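Local coordinates for protein beta-L-arabinobiosidase (PDB 5MQR) that probably hydrolyses glycosidic linkages of complex plant pectin, and combines a beta-propeller region with carbohydrate-binding-like and glycoside hydrolase-like regions, at residues 49-54 and 399-404; 431-436 and 459-464; 334-339 and 349-354; 315-320 and 403-408; 76-81 and 388-393. One frame throughout, in Å; residues are numbered along the deposited sequence.

Contact 1: 49-54 and 399-404; sequences VGVHNI and WISRIP
The indole of W399 turns an edge to the backbone of N53. N53 O lies near the ring plane, 3.7 Å from W399 CZ3. I54 C approaches obliquely, 3.4 Å from W399 CE3. CG of W399 sits beside its own backbone N (chi1 -73°), which swings the indole across to the other strand. Outside the two segments, H352 meets this ring edge to face, and the Y434 ring meets it with the planes about 20° apart. The second flat pair is H52 and R402. The two side chains run side by side, with imidazole and guanidinium planes 67° apart. H52 CE1 stands at the guanidinium edge, 3.9 Å from R402 NH1. Y114 OH bonds both H52 ND1 and R402 NH1, and D386 makes a salt bridge with R402. On the other face of the sheet, N53 ND2 donates to S401 OG at 2.7 Å, in its own amide plane. V351 O also bonds N53 ND2, and Y391 OH bonds S401 OG. Backbone bonds link H52 with R402 and I54 with I400. Beyond the paired strands, P404 CD packs 3.2 Å from G50 O, and a water bridges V49 O and P404 O. An early strand, 52-57, is thus paired antiparallel with a late one, 397-403. This is consistent with the "velcro" closure of a beta propeller.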
# COMPACT_ATOMS: atom_id res chain seq x y z
N VAL A 49 -4.90 9.57 1.42
CA VAL A 49 -6.24 9.16 0.94
C VAL A 49 -7.28 9.36 2.04
O VAL A 49 -7.08 8.97 3.20
CB VAL A 49 -6.28 7.67 0.51
CG1 VAL A 49 -7.70 7.20 0.21
CG2 VAL A 49 -5.38 7.42 -0.70
N GLY A 50 -8.40 9.97 1.66
CA GLY A 50 -9.60 9.92 2.47
C GLY A 50 -9.69 10.88 3.63
O GLY A 50 -10.48 10.65 4.52
N VAL A 51 -8.90 11.95 3.63
CA VAL A 51 -8.92 12.92 4.72
C VAL A 51 -10.20 13.73 4.62
O VAL A 51 -10.50 14.30 3.56
CB VAL A 51 -7.72 13.89 4.71
CG1 VAL A 51 -7.77 14.80 5.94
CG2 VAL A 51 -6.42 13.13 4.75
N HIS A 52 -10.95 13.78 5.71
CA HIS A 52 -12.12 14.67 5.78
C HIS A 52 -11.84 15.84 6.72
O HIS A 52 -11.59 15.64 7.92
CB HIS A 52 -13.36 13.91 6.24
CG HIS A 52 -13.75 12.80 5.33
ND1 HIS A 52 -14.67 11.85 5.68
CD2 HIS A 52 -13.31 12.45 4.10
CE1 HIS A 52 -14.82 10.99 4.70
NE2 HIS A 52 -14.00 11.34 3.72
N ASN A 53 -11.85 17.04 6.17
CA ASN A 53 -11.72 18.26 6.96
C ASN A 53 -13.14 18.72 7.23
O ASN A 53 -13.87 19.03 6.28
CB ASN A 53 -10.98 19.36 6.19
CG ASN A 53 -9.72 18.87 5.50
OD1 ASN A 53 -9.53 19.12 4.31
ND2 ASN A 53 -8.84 18.23 6.25
N ILE A 54 -13.51 18.79 8.51
CA ILE A 54 -14.85 19.13 8.96
C ILE A 54 -14.81 20.37 9.87
O ILE A 54 -14.18 20.34 10.93
CB ILE A 54 -15.49 17.98 9.75
CG1 ILE A 54 -15.48 16.68 8.94
CG2 ILE A 54 -16.93 18.32 10.14
CD1 ILE A 54 -16.23 16.73 7.61
N TRP A 399 -12.03 23.50 13.73
CA TRP A 399 -12.08 22.39 12.78
C TRP A 399 -11.65 21.07 13.43
O TRP A 399 -10.99 21.05 14.49
CB TRP A 399 -11.12 22.65 11.62
CG TRP A 399 -11.54 23.68 10.66
CD1 TRP A 399 -11.48 25.02 10.82
CD2 TRP A 399 -12.04 23.45 9.35
NE1 TRP A 399 -11.91 25.66 9.69
CE2 TRP A 399 -12.28 24.72 8.77
CE3 TRP A 399 -12.32 22.30 8.60
CZ2 TRP A 399 -12.80 24.87 7.50
CZ3 TRP A 399 -12.85 22.45 7.32
CH2 TRP A 399 -13.08 23.74 6.78
N ILE A 400 -12.02 19.98 12.77
CA ILE A 400 -11.45 18.66 13.05
C ILE A 400 -11.11 17.98 11.71
O ILE A 400 -11.72 18.27 10.70
CB ILE A 400 -12.40 17.81 13.95
CG1 ILE A 400 -11.61 16.76 14.76
CG2 ILE A 400 -13.53 17.13 13.15
CD1 ILE A 400 -12.42 16.09 15.89
N SER A 401 -10.11 17.11 11.70
CA SER A 401 -9.83 16.29 10.52
C SER A 401 -9.78 14.84 10.92
O SER A 401 -9.21 14.48 11.94
CB SER A 401 -8.52 16.69 9.83
OG SER A 401 -8.73 17.78 8.93
N ARG A 402 -10.41 14.02 10.10
CA ARG A 402 -10.32 12.58 10.22
C ARG A 402 -9.35 12.08 9.15
O ARG A 402 -9.51 12.38 7.98
CB ARG A 402 -11.69 11.97 9.98
CG ARG A 402 -11.70 10.45 10.02
CD ARG A 402 -12.88 9.99 9.22
NE ARG A 402 -13.15 8.58 9.40
CZ ARG A 402 -14.03 7.88 8.69
NH1 ARG A 402 -14.72 8.43 7.70
NH2 ARG A 402 -14.19 6.58 8.97
N ILE A 403 -8.37 11.31 9.57
CA ILE A 403 -7.36 10.72 8.68
C ILE A 403 -7.47 9.19 8.78
O ILE A 403 -7.24 8.64 9.86
CB ILE A 403 -5.96 11.21 9.06
CG1 ILE A 403 -5.92 12.74 8.92
CG2 ILE A 403 -4.91 10.53 8.20
CD1 ILE A 403 -5.00 13.41 9.91
N PRO A 404 -7.86 8.51 7.67
CA PRO A 404 -7.99 7.05 7.75
C PRO A 404 -6.69 6.32 8.06
O PRO A 404 -5.64 6.75 7.61
CB PRO A 404 -8.52 6.65 6.36
CG PRO A 404 -9.26 7.89 5.92
CD PRO A 404 -8.42 9.04 6.42
O HOH W 1 -5.38 7.14 4.66

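Contact 2: 431-436 and 459-464; sequences WNIYSP and AKVERK
W431 and R463 cross at about a right angle. The aliphatic part of R463 lies over one face of the indole. R463 CB stands 3.7 Å from the centroid of the W431 six-membered ring, 13° off its normal, a CH-pi contact. R463 CD is 3.6 Å from W431 CE2, nearer the rim. The bend at chi2 of R463 (60°) lays the chain along the ring. The guanidinium is tilted 73° from the indole plane. D417 takes W431 NE1 and R463 NE on the same carboxylate oxygen. V461 meets the indole at a slant, with CG2 3.6 Å from W431 CZ3. With an alanine in place of W431, R463 would probably lose the surface it lies on, and D417 one donor. On the other face, N432 and E462 stand side by side, with CB atoms 4.0 Å apart. K460 NZ makes a long, weak salt bridge to E462 OE2 and another to E354; R566 holds E462 OE1. N432 OD1 accepts from G50 N; a water 2.7 Å from N432 OD1 accepts from K464 N. The backbones pair antiparallel. Strand 431-435 lies parallel to strand 52-57, strand 460-468 pairs with 564-570, and V441 of strand 441-444 packs on I433 and V461.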
# COMPACT_ATOMS: atom_id res chain seq x y z
N TRP A 431 -12.63 9.32 -0.69
CA TRP A 431 -12.78 10.72 -1.06
C TRP A 431 -12.19 11.63 -0.01
O TRP A 431 -12.34 11.38 1.16
CB TRP A 431 -14.24 11.06 -1.29
CG TRP A 431 -14.72 10.60 -2.60
CD1 TRP A 431 -15.14 9.34 -2.92
CD2 TRP A 431 -14.80 11.36 -3.80
NE1 TRP A 431 -15.50 9.28 -4.25
CE2 TRP A 431 -15.30 10.51 -4.81
CE3 TRP A 431 -14.52 12.71 -4.12
CZ2 TRP A 431 -15.53 10.94 -6.12
CZ3 TRP A 431 -14.75 13.15 -5.41
CH2 TRP A 431 -15.24 12.26 -6.41
N ASN A 432 -11.45 12.63 -0.47
CA ASN A 432 -10.98 13.72 0.38
C ASN A 432 -12.04 14.81 0.36
O ASN A 432 -12.54 15.15 -0.69
CB ASN A 432 -9.64 14.21 -0.11
CG ASN A 432 -8.56 13.16 0.09
OD1 ASN A 432 -8.70 12.01 -0.34
ND2 ASN A 432 -7.52 13.52 0.81
N ILE A 433 -12.43 15.28 1.54
CA ILE A 433 -13.58 16.14 1.70
C ILE A 433 -13.18 17.34 2.57
O ILE A 433 -12.55 17.19 3.62
CB ILE A 433 -14.76 15.34 2.31
CG1 ILE A 433 -15.28 14.32 1.31
CG2 ILE A 433 -15.90 16.26 2.70
CD1 ILE A 433 -16.32 13.40 1.91
N TYR A 434 -13.55 18.52 2.09
CA TYR A 434 -13.37 19.79 2.77
C TYR A 434 -14.77 20.38 2.91
O TYR A 434 -15.39 20.71 1.91
CB TYR A 434 -12.49 20.69 1.89
CG TYR A 434 -12.27 22.07 2.47
CD1 TYR A 434 -11.41 22.26 3.56
CD2 TYR A 434 -12.91 23.17 1.94
CE1 TYR A 434 -11.20 23.53 4.09
CE2 TYR A 434 -12.71 24.43 2.47
CZ TYR A 434 -11.86 24.61 3.54
OH TYR A 434 -11.69 25.87 4.08
N SER A 435 -15.26 20.48 4.15
CA SER A 435 -16.67 20.75 4.41
C SER A 435 -16.87 21.85 5.48
O SER A 435 -17.02 21.55 6.67
CB SER A 435 -17.38 19.45 4.77
OG SER A 435 -18.78 19.66 4.79
N PRO A 436 -16.82 23.13 5.05
CA PRO A 436 -17.17 24.25 5.94
C PRO A 436 -18.65 24.23 6.29
O PRO A 436 -19.44 23.69 5.53
CB PRO A 436 -16.82 25.50 5.09
CG PRO A 436 -15.87 25.00 4.06
CD PRO A 436 -16.34 23.62 3.75
N ALA A 459 -17.10 24.56 -0.87
CA ALA A 459 -17.12 23.10 -0.70
C ALA A 459 -16.09 22.54 -1.65
O ALA A 459 -15.89 23.08 -2.73
CB ALA A 459 -18.49 22.52 -1.00
N LYS A 460 -15.43 21.47 -1.25
CA LYS A 460 -14.43 20.86 -2.11
C LYS A 460 -14.29 19.38 -1.81
O LYS A 460 -14.16 18.99 -0.63
CB LYS A 460 -13.10 21.57 -1.93
CG LYS A 460 -12.10 21.18 -2.98
CD LYS A 460 -10.70 21.46 -2.52
CE LYS A 460 -10.21 20.34 -1.64
NZ LYS A 460 -9.10 20.78 -0.75
N VAL A 461 -14.32 18.56 -2.87
CA VAL A 461 -14.03 17.13 -2.82
C VAL A 461 -12.89 16.82 -3.81
O VAL A 461 -12.80 17.46 -4.85
CB VAL A 461 -15.30 16.27 -3.07
CG1 VAL A 461 -16.39 16.60 -2.06
CG2 VAL A 461 -15.87 16.45 -4.45
N GLU A 462 -12.00 15.89 -3.44
CA GLU A 462 -10.89 15.43 -4.27
C GLU A 462 -10.94 13.90 -4.32
O GLU A 462 -11.02 13.25 -3.27
CB GLU A 462 -9.48 15.79 -3.74
CG GLU A 462 -9.24 17.19 -3.22
CD GLU A 462 -7.76 17.66 -3.24
OE1 GLU A 462 -6.84 16.85 -3.41
OE2 GLU A 462 -7.52 18.90 -3.13
N ARG A 463 -10.88 13.34 -5.52
CA ARG A 463 -10.73 11.88 -5.69
C ARG A 463 -9.30 11.58 -6.10
O ARG A 463 -8.88 11.88 -7.23
CB ARG A 463 -11.73 11.34 -6.73
CG ARG A 463 -11.74 9.84 -6.90
CD ARG A 463 -12.08 9.12 -5.62
NE ARG A 463 -12.51 7.72 -5.76
CZ ARG A 463 -11.71 6.65 -5.75
NH1 ARG A 463 -10.39 6.75 -5.66
NH2 ARG A 463 -12.25 5.44 -5.84
N LYS A 464 -8.53 11.02 -5.18
CA LYS A 464 -7.20 10.55 -5.51
C LYS A 464 -7.27 9.20 -6.27
O LYS A 464 -8.04 8.32 -5.91
CB LYS A 464 -6.36 10.42 -4.25
CG LYS A 464 -4.88 10.42 -4.53
CD LYS A 464 -4.07 10.85 -3.31
CE LYS A 464 -2.65 11.06 -3.74
NZ LYS A 464 -1.79 11.34 -2.58
O HOH W 2 -9.17 10.48 -2.50

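Contact 3: 334-339 and 349-354; sequences LAISLS and NLVHGE
L334 O accepts two backbone bonds, from V351 N at 2.9 Å and from H352 N at 3.0 Å. Both donors come from the same face of the carbonyl plane. L334 N returns a bond to H352 O. V351 and H352 together facing L334 make a classic beta bulge. Past it the regular pattern resumes with I336 and N349, which bond each other through both backbone N atoms. V351, one of the two bulge residues, points toward strand 334-339. Its CG2 lies 3.6 Å from I336 CB, and the two side chains cross at about a right angle. V351 CG1 is anti to its backbone N (chi1 173°), which leaves CG2 as the branch that meets I336. CD1 of L350 touches L334 O at 3.7 Å. A water donates to I336 O and, at 2.7 Å, to N349 OD1, tying that side chain to the strand. In the next shell, S46 O accepts from N349 ND2, and Y391 OH bonds H352 ND1. I403 packs on I336 and V351, and V324 and Y391 touch L334. V351 O accepts from N53 ND2 where the chain turns a corner. Chemically, the contact is mostly main-chain bonding; L334, I336 and V351 give the apolar packing, and N349 and H352 turn to polar partners. The doubled acceptor at L334 O lets one buried carbonyl satisfy two N-H groups, so the extra residue of the bulge costs no backbone bond.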
# COMPACT_ATOMS: atom_id res chain seq x y z
N LEU A 334 -1.42 22.28 7.02
CA LEU A 334 -1.33 21.32 8.11
C LEU A 334 -1.00 20.00 7.41
O LEU A 334 -1.69 19.61 6.45
CB LEU A 334 -2.65 21.22 8.86
CG LEU A 334 -2.60 20.48 10.20
CD1 LEU A 334 -1.77 21.27 11.20
CD2 LEU A 334 -4.01 20.30 10.74
N ALA A 335 0.07 19.36 7.85
CA ALA A 335 0.64 18.19 7.18
C ALA A 335 0.76 17.02 8.16
O ALA A 335 0.63 17.19 9.37
CB ALA A 335 2.00 18.55 6.62
N ILE A 336 1.03 15.86 7.60
CA ILE A 336 1.21 14.63 8.35
C ILE A 336 2.49 13.93 7.87
O ILE A 336 2.78 13.88 6.66
CB ILE A 336 -0.02 13.69 8.26
CG1 ILE A 336 0.20 12.43 9.13
CG2 ILE A 336 -0.37 13.32 6.81
CD1 ILE A 336 -1.04 11.56 9.28
N SER A 337 3.26 13.44 8.83
CA SER A 337 4.43 12.62 8.60
C SER A 337 4.24 11.28 9.32
O SER A 337 3.77 11.25 10.44
CB SER A 337 5.71 13.34 9.09
OG SER A 337 6.08 14.48 8.32
N LEU A 338 4.65 10.19 8.68
CA LEU A 338 4.50 8.83 9.23
C LEU A 338 5.84 8.22 9.66
O LEU A 338 6.91 8.59 9.15
CB LEU A 338 3.83 7.92 8.20
CG LEU A 338 2.53 8.47 7.61
CD1 LEU A 338 2.02 7.55 6.52
CD2 LEU A 338 1.47 8.69 8.69
N SER A 339 5.74 7.28 10.61
CA SER A 339 6.88 6.55 11.18
C SER A 339 6.40 5.18 11.57
O SER A 339 5.29 5.05 12.11
CB SER A 339 7.41 7.25 12.44
OG SER A 339 8.46 6.51 13.07
N ASN A 349 2.93 14.61 3.82
CA ASN A 349 1.74 14.77 2.98
C ASN A 349 0.76 15.73 3.66
O ASN A 349 0.95 16.14 4.81
CB ASN A 349 1.08 13.41 2.77
CG ASN A 349 1.96 12.47 1.95
OD1 ASN A 349 2.70 11.66 2.52
ND2 ASN A 349 1.91 12.60 0.63
N LEU A 350 -0.27 16.09 2.91
CA LEU A 350 -1.25 17.10 3.34
C LEU A 350 -2.39 16.51 4.17
O LEU A 350 -2.91 15.41 3.88
CB LEU A 350 -1.85 17.77 2.11
CG LEU A 350 -2.73 19.01 2.36
CD1 LEU A 350 -1.85 20.17 2.80
CD2 LEU A 350 -3.48 19.30 1.08
N VAL A 351 -2.76 17.24 5.21
CA VAL A 351 -4.00 17.00 5.96
C VAL A 351 -4.99 18.10 5.56
O VAL A 351 -6.04 17.79 5.04
CB VAL A 351 -3.76 17.00 7.48
CG1 VAL A 351 -5.09 16.91 8.24
CG2 VAL A 351 -2.85 15.84 7.86
N HIS A 352 -4.63 19.37 5.78
CA HIS A 352 -5.50 20.51 5.49
C HIS A 352 -4.69 21.58 4.75
O HIS A 352 -3.74 22.13 5.30
CB HIS A 352 -6.09 21.03 6.81
CG HIS A 352 -7.05 22.17 6.65
ND1 HIS A 352 -8.36 22.10 7.09
CD2 HIS A 352 -6.88 23.44 6.20
CE1 HIS A 352 -8.95 23.27 6.88
NE2 HIS A 352 -8.08 24.09 6.33
N GLY A 353 -5.06 21.84 3.50
CA GLY A 353 -4.31 22.73 2.62
C GLY A 353 -5.01 23.99 2.18
O GLY A 353 -4.46 24.75 1.38
N GLU A 354 -6.19 24.23 2.73
CA GLU A 354 -6.99 25.44 2.46
C GLU A 354 -6.78 26.48 3.56
O GLU A 354 -6.47 26.14 4.71
CB GLU A 354 -8.47 25.05 2.39
CG GLU A 354 -8.81 24.05 1.30
CD GLU A 354 -8.72 24.65 -0.10
OE1 GLU A 354 -8.99 25.86 -0.25
OE2 GLU A 354 -8.40 23.91 -1.07
O HOH W 3 2.78 11.48 5.23

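Contact 4: 315-320 and 403-408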
# COMPACT_ATOMS: atom_id res chain seq x y z
N ARG A 315 0.85 7.50 18.64
CA ARG A 315 0.65 6.16 18.14
C ARG A 315 -0.75 5.99 17.50
O ARG A 315 -1.73 6.52 18.00
CB ARG A 315 0.85 5.13 19.28
CG ARG A 315 1.15 3.76 18.70
CD ARG A 315 1.45 2.66 19.71
NE ARG A 315 2.26 1.66 19.02
CZ ARG A 315 2.87 0.61 19.58
NH1 ARG A 315 2.76 0.37 20.89
NH2 ARG A 315 3.60 -0.20 18.81
N LEU A 316 -0.82 5.27 16.40
CA LEU A 316 -2.07 5.01 15.69
C LEU A 316 -2.61 3.63 16.05
O LEU A 316 -1.92 2.84 16.73
CB LEU A 316 -1.85 5.13 14.17
CG LEU A 316 -1.22 6.45 13.73
CD1 LEU A 316 -0.82 6.42 12.26
CD2 LEU A 316 -2.16 7.61 13.97
N SER A 317 -3.84 3.33 15.61
CA SER A 317 -4.50 2.07 15.96
C SER A 317 -3.84 0.86 15.27
O SER A 317 -4.04 -0.26 15.71
CB SER A 317 -6.00 2.09 15.64
OG SER A 317 -6.26 2.03 14.25
N ASP A 318 -3.09 1.08 14.20
CA ASP A 318 -2.34 0.00 13.53
C ASP A 318 -0.94 -0.22 14.11
O ASP A 318 -0.18 -0.97 13.55
CB ASP A 318 -2.26 0.25 12.01
CG ASP A 318 -1.41 1.47 11.63
OD1 ASP A 318 -0.85 2.14 12.53
OD2 ASP A 318 -1.28 1.75 10.40
N GLY A 319 -0.58 0.43 15.21
CA GLY A 319 0.73 0.25 15.84
C GLY A 319 1.83 1.17 15.31
O GLY A 319 2.92 1.21 15.88
N THR A 320 1.57 1.92 14.24
CA THR A 320 2.54 2.87 13.71
C THR A 320 2.32 4.25 14.35
O THR A 320 1.54 4.39 15.28
CB THR A 320 2.49 2.92 12.17
OG1 THR A 320 1.28 3.53 11.73
CG2 THR A 320 2.63 1.51 11.59
N ILE A 403 -8.37 11.31 9.57
CA ILE A 403 -7.36 10.72 8.68
C ILE A 403 -7.47 9.19 8.78
O ILE A 403 -7.24 8.64 9.86
CB ILE A 403 -5.96 11.21 9.06
CG1 ILE A 403 -5.92 12.74 8.92
CG2 ILE A 403 -4.91 10.53 8.20
CD1 ILE A 403 -5.00 13.41 9.91
N PRO A 404 -7.86 8.51 7.67
CA PRO A 404 -7.99 7.05 7.75
C PRO A 404 -6.69 6.32 8.06
O PRO A 404 -5.64 6.75 7.61
CB PRO A 404 -8.52 6.65 6.36
CG PRO A 404 -9.26 7.89 5.92
CD PRO A 404 -8.42 9.04 6.42
N VAL A 405 -6.80 5.28 8.88
CA VAL A 405 -5.69 4.45 9.34
C VAL A 405 -6.05 3.00 8.97
O VAL A 405 -7.21 2.59 9.13
CB VAL A 405 -5.50 4.61 10.85
CG1 VAL A 405 -4.43 3.67 11.39
CG2 VAL A 405 -5.14 6.06 11.16
N PRO A 406 -5.10 2.24 8.41
CA PRO A 406 -3.73 2.69 8.09
C PRO A 406 -3.66 3.83 7.08
O PRO A 406 -4.48 3.89 6.17
CB PRO A 406 -3.05 1.42 7.51
CG PRO A 406 -4.09 0.35 7.44
CD PRO A 406 -5.36 0.82 8.07
N VAL A 407 -2.69 4.72 7.26
CA VAL A 407 -2.61 5.93 6.44
C VAL A 407 -2.07 5.56 5.06
O VAL A 407 -0.99 5.07 4.96
CB VAL A 407 -1.73 7.00 7.10
CG1 VAL A 407 -1.73 8.29 6.26
CG2 VAL A 407 -2.21 7.27 8.54
N GLN A 408 -2.85 5.78 4.01
CA GLN A 408 -2.48 5.44 2.63
C GLN A 408 -2.07 6.73 1.92
O GLN A 408 -2.79 7.69 1.98
CB GLN A 408 -3.69 4.88 1.87
CG GLN A 408 -3.82 3.39 1.68
CD GLN A 408 -5.08 3.06 0.89
OE1 GLN A 408 -6.20 3.13 1.42
NE2 GLN A 408 -4.92 2.78 -0.41
O HOH W 4 -0.41 3.96 9.27
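The apolar pairs join L316 to two valines. L316 CB lies 4.1 Å from V405 CG1, and L316 CD1 meets V407 CG2 at 4.1 Å. Of the polar groups, S317 OG lies 3.8 Å from V405 CG1 while hydrogen-bonding G385 O. D318 crosses V405 at about a right angle, with its CG 3.7 Å from V405 CG1. D318 OD2 rests 3.4 Å from P406 CB, and a cis peptide bond precedes that proline. The polar link is a water that donates to D318 OD2 at 2.6 Å and accepts from V407 N. G319 N bonds L316 O across the type I turn. Next to it, D318 OD1 accepts from T320 N and T320 OG1. The backbone N bond makes an Asx turn and comes from above the carboxylate plane, while the hydroxyl arrives on the syn side. CG of D318 sits between its backbone N and carbonyl carbon (chi1 68°), which turns OD1 back to T320. The two T320 bonds fix the carboxylate with its other oxygen toward the water. The turn joins strands 311-315 and 321-325. The partner segment leaves strand 397-403, and L387 of strand 387-393 packs on L316 and V405. V407 leans on L338 of strand 334-339.

Contact 5: 76-81 and 388-393; sequences HQPMLA and WVSYSV
H76 carries its CG anti to the backbone N (chi1 -162°), and S392 holds OG between backbone N and carbonyl carbon (chi1 80°). These torsions bring H76 ND1 and S392 OG to 2.9 Å. The hydroxyl lies at the ring edge, near its plane, and either atom could be the donor of the hydrogen bond. The four-stranded sheets of this region are consistent with a beta propeller, and this is packing between two sheets. Segments 76-81 and 388-393 run antiparallel, their axes approaching to 6.1 Å, yet no backbone hydrogen bond joins them. Side chains fill the interval instead. H76 NE2 bonds a phosphate oxygen of the phosphotyrosine at position 371, so the imidazole is gripped at both nitrogens. If H76 were an alanine, S392 OG would probably lose this partner and the phosphate one hydrogen bond. Next along, the P78 ring lies over the S390 side chain, with P78 CB 3.6 Å from S390 CB. P78 CG reaches 3.4 Å from Y391 N. S390 OG itself bonds R373 O. At the far end, L80 CD2 lies 4.2 Å from W388 CB and 3.5 Å from W388 O.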
# COMPACT_ATOMS: atom_id res chain seq x y z
N HIS A 76 -9.67 29.36 19.67
CA HIS A 76 -8.34 28.75 19.51
C HIS A 76 -8.09 27.62 20.50
O HIS A 76 -8.90 27.39 21.40
CB HIS A 76 -7.29 29.85 19.67
CG HIS A 76 -5.93 29.53 19.14
ND1 HIS A 76 -5.71 28.80 17.99
CD2 HIS A 76 -4.71 29.92 19.59
CE1 HIS A 76 -4.42 28.73 17.77
NE2 HIS A 76 -3.79 29.40 18.71
N GLN A 77 -6.99 26.90 20.30
CA GLN A 77 -6.43 25.96 21.27
C GLN A 77 -7.37 24.82 21.62
O GLN A 77 -7.83 24.71 22.77
CB GLN A 77 -6.00 26.72 22.52
CG GLN A 77 -5.14 25.88 23.45
CD GLN A 77 -3.81 26.52 23.74
OE1 GLN A 77 -2.76 25.90 23.55
NE2 GLN A 77 -3.84 27.80 24.15
N PRO A 78 -7.70 23.99 20.61
CA PRO A 78 -8.58 22.88 20.89
C PRO A 78 -7.90 21.74 21.64
O PRO A 78 -6.69 21.56 21.52
CB PRO A 78 -9.06 22.44 19.50
CG PRO A 78 -7.94 22.82 18.59
CD PRO A 78 -7.36 24.08 19.18
N MSE A 79 -8.71 21.01 22.40
CA MSE A 79 -8.33 19.75 23.05
C MSE A 79 -9.33 18.72 22.63
O MSE A 79 -10.46 19.04 22.28
CB MSE A 79 -8.34 19.86 24.57
CG MSE A 79 -7.51 21.03 25.09
SE MSE A 79 -5.59 20.59 24.95
CE MSE A 79 -4.93 22.36 24.35
N LEU A 80 -8.91 17.46 22.66
CA LEU A 80 -9.75 16.35 22.19
C LEU A 80 -9.65 15.10 23.06
O LEU A 80 -8.55 14.70 23.47
CB LEU A 80 -9.38 16.02 20.74
CG LEU A 80 -10.29 15.09 19.94
CD1 LEU A 80 -11.65 15.72 19.63
CD2 LEU A 80 -9.56 14.75 18.64
N ALA A 81 -10.80 14.50 23.35
CA ALA A 81 -10.87 13.18 23.99
C ALA A 81 -12.01 12.36 23.36
O ALA A 81 -12.82 12.90 22.61
CB ALA A 81 -11.05 13.32 25.48
N TRP A 388 -7.91 11.30 14.48
CA TRP A 388 -8.68 12.52 14.54
C TRP A 388 -7.87 13.57 15.25
O TRP A 388 -7.36 13.34 16.37
CB TRP A 388 -9.98 12.28 15.29
CG TRP A 388 -10.95 11.40 14.61
CD1 TRP A 388 -10.96 10.06 14.62
CD2 TRP A 388 -12.10 11.81 13.88
NE1 TRP A 388 -12.04 9.58 13.91
CE2 TRP A 388 -12.76 10.65 13.46
CE3 TRP A 388 -12.64 13.05 13.55
CZ2 TRP A 388 -13.93 10.69 12.71
CZ3 TRP A 388 -13.80 13.08 12.82
CH2 TRP A 388 -14.43 11.91 12.40
N VAL A 389 -7.75 14.72 14.60
CA VAL A 389 -6.94 15.82 15.09
C VAL A 389 -7.77 17.09 15.03
O VAL A 389 -8.35 17.42 13.99
CB VAL A 389 -5.67 16.04 14.23
CG1 VAL A 389 -4.82 17.14 14.83
CG2 VAL A 389 -4.82 14.76 14.19
N SER A 390 -7.79 17.79 16.16
CA SER A 390 -8.39 19.10 16.28
C SER A 390 -7.37 20.20 15.97
O SER A 390 -6.17 20.01 16.14
CB SER A 390 -8.98 19.28 17.69
OG SER A 390 -7.98 19.44 18.69
N TYR A 391 -7.87 21.33 15.49
CA TYR A 391 -7.06 22.52 15.15
C TYR A 391 -7.99 23.73 14.90
O TYR A 391 -9.19 23.55 14.69
CB TYR A 391 -6.18 22.28 13.93
CG TYR A 391 -6.89 21.82 12.68
CD1 TYR A 391 -7.22 20.48 12.50
CD2 TYR A 391 -7.18 22.70 11.63
CE1 TYR A 391 -7.86 20.04 11.35
CE2 TYR A 391 -7.83 22.26 10.47
CZ TYR A 391 -8.17 20.91 10.34
OH TYR A 391 -8.80 20.42 9.20
N SER A 392 -7.45 24.93 14.94
CA SER A 392 -8.22 26.11 14.59
C SER A 392 -7.72 26.57 13.24
O SER A 392 -6.66 26.16 12.79
CB SER A 392 -8.08 27.21 15.65
OG SER A 392 -6.88 27.96 15.52
N VAL A 393 -8.52 27.39 12.58
CA VAL A 393 -8.05 28.07 11.39
C VAL A 393 -8.14 29.55 11.67
O VAL A 393 -9.21 30.05 12.03
CB VAL A 393 -8.85 27.69 10.14
CG1 VAL A 393 -8.52 28.62 8.97
CG2 VAL A 393 -8.59 26.23 9.78

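How the contacts relate
Segment 49-54 opens contact 1 near the N terminus. Contact 5 opens next at 76-81, then contact 4 at 315-320. Contact 3 closes a short hairpin loop between 334-339 and 349-354, within the spans of contacts 1, 4 and 5. Segment 388-393 then closes contact 5, which lies wholly within contact 1. Contacts 4 and 5 cross. Contacts 1 and 4 both end on the stretch around I403 and P404. Contact 2 follows separately, inside the carbohydrate-binding-like region. Contact 1 touches all the others. It joins an early strand, 52-57, to a late one, 397-403, and the same sheet continues through contact 2. K460 and E354 link contacts 2 and 3.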